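Local atomic coordinates of 5-formaminoimidazole-4-carboxamide-1-(beta)-D-ribofuranosyl 5'-monophosphate synthetase (Methanocaldococcus jannaschii, PDB entry 2R7L), a protein that catalyses the ATP- and formate-dependent formylation of AICAR to FAICAR in purine biosynthesis, without using folates. Residues I209-S214 and G292-Q297; V220-M225 and P269-M274. All coordinates share one frame; numbering follows the deposited sequence.

Interaction 1: residues I209-S214 and G292-Q297; sequences IHYFYS and GPFCLQ. With ATP (adenosine-5'-triphosphate), chain E.
Tyr211 and Phe294 pack tightly, opposite each other in two antiparallel strands. Phe294 CG sits between its backbone N and carbonyl carbon (chi1 70°), and one ring face receives Tyr211 CB, which lies 3.4 Å from Phe294 CZ, off towards the rim. The rings are only 7° from parallel but slid apart, so they barely overlap. Leu296 CG continues the row, 3.8 Å from Tyr211 CE2. An alanine at Phe294 would probably leave a gap over Tyr211 CB and CG, where the phenyl ring now lies. The pair His210 and Cys295 on the other face is looser: Cys295 SG meets the ring obliquely, 3.8 Å from His210 ND1, a buried nitrogen without a polar partner, while NE2 bonds Asp226. Packing tightens again at Phe212, where Gly292 CA lies over the ring face, 3.5 Å from Phe212 CE1. Six backbone hydrogen bonds join the strands, Tyr211 N to Phe294 O being 2.7 Å. Beyond the pairing, Gln297 NE2 gives a nearly straight bond to ATP O1B (2.9 Å), and Gln297 is also a predicted magnesium ligand. This is the middle of the ATP-grasp sheet: strands 219-230 and 306-312 flank the pair, and helix 339-353 packs against Phe212 and Pro293.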
loop_
_atom_site.group_PDB
_atom_site.type_symbol
_atom_site.label_atom_id
_atom_site.label_comp_id
_atom_site.label_asym_id
_atom_site.label_seq_id
_atom_site.Cartn_x
_atom_site.Cartn_y
_atom_site.Cartn_z
ATOM N N ILE A 209 -24.002 7.611 14.325
ATOM C CA ILE A 209 -22.930 8.418 13.757
ATOM C C ILE A 209 -21.739 8.496 14.704
ATOM O O ILE A 209 -21.856 8.950 15.849
ATOM C CB ILE A 209 -23.445 9.830 13.420
ATOM C CG1 ILE A 209 -24.684 9.722 12.517
ATOM C CG2 ILE A 209 -22.353 10.650 12.752
ATOM C CD1 ILE A 209 -25.598 10.942 12.537
ATOM N N HIS A 210 -20.588 8.037 14.225
ATOM C CA HIS A 210 -19.400 7.986 15.066
ATOM C C HIS A 210 -18.475 9.170 14.782
ATOM O O HIS A 210 -17.923 9.308 13.683
ATOM C CB HIS A 210 -18.693 6.639 14.912
ATOM C CG HIS A 210 -19.620 5.465 15.030
ATOM N ND1 HIS A 210 -19.916 4.867 16.236
ATOM C CD2 HIS A 210 -20.329 4.791 14.093
ATOM C CE1 HIS A 210 -20.763 3.872 16.037
ATOM N NE2 HIS A 210 -21.025 3.803 14.745
ATOM N N TYR A 211 -18.340 10.044 15.773
ATOM C CA TYR A 211 -17.499 11.229 15.638
ATOM C C TYR A 211 -16.199 11.048 16.422
ATOM O O TYR A 211 -16.086 10.163 17.270
ATOM C CB TYR A 211 -18.200 12.480 16.186
ATOM C CG TYR A 211 -19.555 12.836 15.610
ATOM C CD1 TYR A 211 -19.683 13.867 14.692
ATOM C CD2 TYR A 211 -20.713 12.176 16.026
ATOM C CE1 TYR A 211 -20.920 14.222 14.182
ATOM C CE2 TYR A 211 -21.956 12.518 15.514
ATOM C CZ TYR A 211 -22.049 13.547 14.600
ATOM O OH TYR A 211 -23.263 13.899 14.083
ATOM N N PHE A 212 -15.232 11.919 16.154
ATOM C CA PHE A 212 -14.025 12.006 16.963
ATOM C C PHE A 212 -13.716 13.478 17.180
ATOM O O PHE A 212 -13.550 14.223 16.211
ATOM C CB PHE A 212 -12.837 11.326 16.267
ATOM C CG PHE A 212 -11.605 11.215 17.133
ATOM C CD1 PHE A 212 -11.402 10.105 17.923
ATOM C CD2 PHE A 212 -10.665 12.238 17.173
ATOM C CE1 PHE A 212 -10.271 9.994 18.725
ATOM C CE2 PHE A 212 -9.538 12.134 17.980
ATOM C CZ PHE A 212 -9.348 11.010 18.760
ATOM N N TYR A 213 -13.684 13.908 18.441
ATOM C CA TYR A 213 -13.204 15.254 18.752
ATOM C C TYR A 213 -11.721 15.199 19.088
ATOM O O TYR A 213 -11.308 14.528 20.036
ATOM C CB TYR A 213 -13.958 15.917 19.916
ATOM C CG TYR A 213 -13.358 17.274 20.257
ATOM C CD1 TYR A 213 -13.545 18.363 19.420
ATOM C CD2 TYR A 213 -12.567 17.450 21.386
ATOM C CE1 TYR A 213 -12.977 19.605 19.716
ATOM C CE2 TYR A 213 -12.000 18.679 21.681
ATOM C CZ TYR A 213 -12.209 19.747 20.846
ATOM O OH TYR A 213 -11.642 20.973 21.149
ATOM N N SER A 214 -10.929 15.903 18.297
ATOM C CA SER A 214 -9.506 15.991 18.542
ATOM C C SER A 214 -9.210 17.258 19.326
ATOM O O SER A 214 -9.340 18.353 18.787
ATOM C CB SER A 214 -8.753 16.038 17.216
ATOM O OG SER A 214 -7.401 16.381 17.448
ATOM N N GLY A 292 -12.081 12.635 22.189
ATOM C CA GLY A 292 -11.982 11.461 21.346
ATOM C C GLY A 292 -13.316 11.010 20.781
ATOM O O GLY A 292 -14.105 11.828 20.297
ATOM N N PRO A 293 -13.571 9.696 20.831
ATOM C CA PRO A 293 -14.753 9.108 20.218
ATOM C C PRO A 293 -16.059 9.428 20.945
ATOM O O PRO A 293 -16.136 9.328 22.178
ATOM C CB PRO A 293 -14.470 7.607 20.287
ATOM C CG PRO A 293 -13.565 7.446 21.450
ATOM C CD PRO A 293 -12.716 8.683 21.477
ATOM N N PHE A 294 -17.069 9.828 20.174
ATOM C CA PHE A 294 -18.444 9.910 20.668
ATOM C C PHE A 294 -19.434 9.624 19.549
ATOM O O PHE A 294 -19.140 9.833 18.368
ATOM C CB PHE A 294 -18.746 11.254 21.347
ATOM C CG PHE A 294 -18.818 12.429 20.407
ATOM C CD1 PHE A 294 -20.022 12.795 19.826
ATOM C CD2 PHE A 294 -17.694 13.192 20.140
ATOM C CE1 PHE A 294 -20.102 13.889 18.974
ATOM C CE2 PHE A 294 -17.766 14.295 19.287
ATOM C CZ PHE A 294 -18.974 14.642 18.710
ATOM N N CYS A 295 -20.609 9.144 19.938
ATOM C CA CYS A 295 -21.594 8.640 18.991
ATOM C C CYS A 295 -22.960 9.267 19.237
ATOM O O CYS A 295 -23.413 9.349 20.384
ATOM C CB CYS A 295 -21.689 7.121 19.139
ATOM S SG CYS A 295 -22.926 6.310 18.109
ATOM N N LEU A 296 -23.595 9.727 18.165
ATOM C CA LEU A 296 -25.011 10.101 18.205
ATOM C C LEU A 296 -25.828 9.001 17.540
ATOM O O LEU A 296 -25.644 8.710 16.354
ATOM C CB LEU A 296 -25.262 11.437 17.496
ATOM C CG LEU A 296 -24.670 12.682 18.168
ATOM C CD1 LEU A 296 -25.140 13.924 17.471
ATOM C CD2 LEU A 296 -25.021 12.737 19.642
ATOM N N GLN A 297 -26.721 8.385 18.306
ATOM C CA GLN A 297 -27.586 7.331 17.780
ATOM C C GLN A 297 -28.915 7.945 17.380
ATOM O O GLN A 297 -29.700 8.358 18.226
ATOM C CB GLN A 297 -27.795 6.244 18.825
ATOM C CG GLN A 297 -26.509 5.569 19.240
ATOM C CD GLN A 297 -26.590 4.973 20.615
ATOM O OE1 GLN A 297 -26.006 5.499 21.561
ATOM N NE2 GLN A 297 -27.325 3.871 20.746
HETATM P PG ATP E . -27.689 -0.239 22.650
HETATM O O1G ATP E . -26.424 -0.002 23.444
HETATM O O2G ATP E . -27.782 0.568 21.370
HETATM O O3G ATP E . -28.031 -1.700 22.484
HETATM P PB ATP E . -29.117 1.913 23.857
HETATM O O1B ATP E . -27.964 2.700 23.285
HETATM O O2B ATP E . -29.472 2.111 25.314
HETATM O O3B ATP E . -28.867 0.333 23.611
HETATM P PA ATP E . -31.949 2.122 23.386
HETATM O O1A ATP E . -32.468 3.489 23.747
HETATM O O2A ATP E . -32.093 0.944 24.310
HETATM O O3A ATP E . -30.397 2.275 22.938
HETATM O "O5'" ATP E . -32.629 1.727 21.991
HETATM C "C5'" ATP E . -32.640 0.370 21.579
HETATM C "C4'" ATP E . -33.331 0.302 20.227
HETATM O "O4'" ATP E . -34.714 0.649 20.355
HETATM C "C3'" ATP E . -32.759 1.291 19.226
HETATM O "O3'" ATP E . -31.629 0.757 18.529
HETATM C "C2'" ATP E . -33.936 1.550 18.305
HETATM O "O2'" ATP E . -34.000 0.550 17.289
HETATM C "C1'" ATP E . -35.148 1.398 19.215
HETATM N N9 ATP E . -35.538 2.744 19.673
HETATM C C8 ATP E . -35.024 3.371 20.749
HETATM N N7 ATP E . -35.573 4.601 20.900
HETATM C C5 ATP E . -36.474 4.767 19.913
HETATM C C6 ATP E . -37.414 5.833 19.502
HETATM N N6 ATP E . -37.501 6.998 20.189
HETATM N N1 ATP E . -38.165 5.607 18.406
HETATM C C2 ATP E . -38.082 4.452 17.708
HETATM N N3 ATP E . -37.259 3.441 18.032
HETATM C C4 ATP E . -36.436 3.544 19.097
#

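Interaction 2: residues V220-M225 and P269-M274; sequences VELLGM and PQVFEM
Val220 O is approached by two groups: Arg57 NH1 of a second subunit hydrogen-bonds to it, and the rim of the Phe272 ring comes up with the oxygen near the ring plane, CE2 being 3.9 Å from Val220 O. A ring edge carries slight positive charge, so this approach is likely to be mildly favourable, though it is no hydrogen bond. The same end of the ring reaches the next inward-pointing residue: Leu222 CB lies oblique to the ring, 3.7 Å from Phe272 CZ. Phe272 leaves the helix without aiming at the strand, and it is the far end of its ring that bridges the space. Leu222 carries the contact onward: its CG is anti to the backbone N (chi1 170°), and CD1 rests 4.4 Å from Val271 CG1. This is a helix laid over an antiparallel sheet in the ATP-grasp fold; the axes of the two short segments approach to 9.1 Å, their directions 125° apart. A classic beta bulge, with Leu223 and Gly224 both opposite His210, breaks the strand's alternation. After Val220 and Leu222 the next side chain turned to the helix is therefore that of Met225, one position later than in a regular strand. Met225 runs fully extended beyond CG (chi2 and chi3 both -179°), and its CE ends 4.3 Å from Val271 CG2. Val271 thus meets two strand side chains with its two methyls, CG1 taking the leucine and CG2 the methionine. Glu221 points the opposite way and forms salt bridges with Arg342 and Lys217. Leu222 also packs on Phe58 and Phe272 on Val53, both of the second subunit, while Tyr328 of helix 327-333 touches Leu222 and Met225.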
loop_
_atom_site.group_PDB
_atom_site.type_symbol
_atom_site.label_atom_id
_atom_site.label_comp_id
_atom_site.label_asym_id
_atom_site.label_seq_id
_atom_site.Cartn_x
_atom_site.Cartn_y
_atom_site.Cartn_z
ATOM N N VAL A 220 -14.038 18.461 15.317
ATOM C CA VAL A 220 -14.931 17.303 15.335
ATOM C C VAL A 220 -14.840 16.618 13.978
ATOM O O VAL A 220 -15.076 17.240 12.945
ATOM C CB VAL A 220 -16.398 17.713 15.609
ATOM C CG1 VAL A 220 -17.341 16.542 15.350
ATOM C CG2 VAL A 220 -16.557 18.230 17.035
ATOM N N GLU A 221 -14.482 15.342 13.977
ATOM C CA GLU A 221 -14.339 14.608 12.717
ATOM C C GLU A 221 -15.423 13.554 12.607
ATOM O O GLU A 221 -15.824 12.978 13.613
ATOM C CB GLU A 221 -12.967 13.921 12.647
ATOM C CG GLU A 221 -11.797 14.853 12.926
ATOM C CD GLU A 221 -10.507 14.116 13.225
ATOM O OE1 GLU A 221 -10.465 12.865 13.125
ATOM O OE2 GLU A 221 -9.527 14.796 13.572
ATOM N N LEU A 222 -15.874 13.292 11.385
ATOM C CA LEU A 222 -16.771 12.175 11.124
ATOM C C LEU A 222 -16.007 10.937 10.661
ATOM O O LEU A 222 -15.323 10.954 9.618
ATOM C CB LEU A 222 -17.835 12.562 10.095
ATOM C CG LEU A 222 -18.703 11.423 9.555
ATOM C CD1 LEU A 222 -19.622 10.867 10.631
ATOM C CD2 LEU A 222 -19.501 11.922 8.358
ATOM N N LEU A 223 -16.141 9.858 11.430
ATOM C CA LEU A 223 -15.378 8.635 11.192
ATOM C C LEU A 223 -16.174 7.543 10.485
ATOM O O LEU A 223 -15.618 6.773 9.705
ATOM C CB LEU A 223 -14.790 8.096 12.508
ATOM C CG LEU A 223 -13.350 8.514 12.852
ATOM C CD1 LEU A 223 -12.389 7.929 11.845
ATOM C CD2 LEU A 223 -13.179 10.031 12.914
ATOM N N GLY A 224 -17.471 7.475 10.755
ATOM C CA GLY A 224 -18.310 6.460 10.132
ATOM C C GLY A 224 -19.700 6.336 10.723
ATOM O O GLY A 224 -20.084 7.106 11.614
ATOM N N MET A 225 -20.457 5.355 10.225
ATOM C CA MET A 225 -21.855 5.181 10.620
ATOM C C MET A 225 -22.255 3.730 10.463
ATOM O O MET A 225 -21.796 3.047 9.536
ATOM C CB MET A 225 -22.784 6.009 9.717
ATOM C CG MET A 225 -22.484 7.490 9.642
ATOM S SD MET A 225 -23.687 8.288 8.553
ATOM C CE MET A 225 -23.120 9.988 8.595
ATOM N N PRO A 269 -23.879 18.484 6.400
ATOM C CA PRO A 269 -23.839 19.722 7.180
ATOM C C PRO A 269 -24.638 19.613 8.477
ATOM O O PRO A 269 -24.200 20.112 9.514
ATOM C CB PRO A 269 -24.461 20.757 6.237
ATOM C CG PRO A 269 -24.198 20.214 4.861
ATOM C CD PRO A 269 -24.348 18.717 5.023
ATOM N N GLN A 270 -25.790 18.946 8.425
ATOM C CA GLN A 270 -26.579 18.697 9.629
ATOM C C GLN A 270 -25.829 17.763 10.572
ATOM O O GLN A 270 -25.767 18.005 11.776
ATOM C CB GLN A 270 -27.952 18.100 9.275
ATOM C CG GLN A 270 -28.908 18.035 10.460
ATOM C CD GLN A 270 -30.187 17.227 10.182
ATOM O OE1 GLN A 270 -30.791 16.684 11.106
ATOM N NE2 GLN A 270 -30.592 17.148 8.913
ATOM N N VAL A 271 -25.279 16.682 10.017
ATOM C CA VAL A 271 -24.496 15.717 10.793
ATOM C C VAL A 271 -23.354 16.410 11.535
ATOM O O VAL A 271 -23.162 16.203 12.740
ATOM C CB VAL A 271 -23.914 14.606 9.889
ATOM C CG1 VAL A 271 -22.888 13.782 10.647
ATOM C CG2 VAL A 271 -25.034 13.720 9.319
ATOM N N PHE A 272 -22.607 17.242 10.817
ATOM C CA PHE A 272 -21.463 17.942 11.409
ATOM C C PHE A 272 -21.913 18.978 12.438
ATOM O O PHE A 272 -21.340 19.067 13.530
ATOM C CB PHE A 272 -20.594 18.589 10.323
ATOM C CG PHE A 272 -19.556 17.660 9.739
ATOM C CD1 PHE A 272 -19.741 17.087 8.490
ATOM C CD2 PHE A 272 -18.400 17.358 10.445
ATOM C CE1 PHE A 272 -18.789 16.226 7.951
ATOM C CE2 PHE A 272 -17.448 16.497 9.918
ATOM C CZ PHE A 272 -17.639 15.936 8.668
ATOM N N GLU A 273 -22.946 19.750 12.096
ATOM C CA GLU A 273 -23.498 20.751 13.025
ATOM C C GLU A 273 -23.914 20.126 14.357
ATOM O O GLU A 273 -23.696 20.707 15.418
ATOM C CB GLU A 273 -24.680 21.493 12.393
ATOM C CG GLU A 273 -25.251 22.616 13.246
ATOM C CD GLU A 273 -24.318 23.814 13.349
ATOM O OE1 GLU A 273 -23.729 24.204 12.318
ATOM O OE2 GLU A 273 -24.177 24.373 14.459
ATOM N N MET A 274 -24.504 18.936 14.298
ATOM C CA MET A 274 -24.916 18.227 15.501
ATOM C C MET A 274 -23.718 17.890 16.360
ATOM O O MET A 274 -23.751 18.034 17.590
ATOM C CB MET A 274 -25.661 16.936 15.146
ATOM C CG MET A 274 -27.010 17.149 14.486
ATOM S SD MET A 274 -27.647 15.618 13.775
ATOM C CE MET A 274 -27.893 14.623 15.240
#

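Overall arrangement
Both contacts are buried and share one antiparallel sheet, strands 205-214 and 219-230 being neighbours in it, yet they differ in chemistry. Interaction 1 joins strand to strand deeper in, its centre about 9 Å from the centre of the chain, and rests on backbone bonding as well as side chains, with one end at the ATP. Interaction 2, its centre about 16 Å from that of the chain, sets a helix on the sheet through apolar side chains, smaller in area and bordering another subunit. The two connect directly: Phe212 O lies 2.7 Å from Glu221 N, Ile209 CG2 packs 3.5 Å from Leu222 CD1, and Tyr211 OH reaches Val271 O, tying the sheet to helix 268-285.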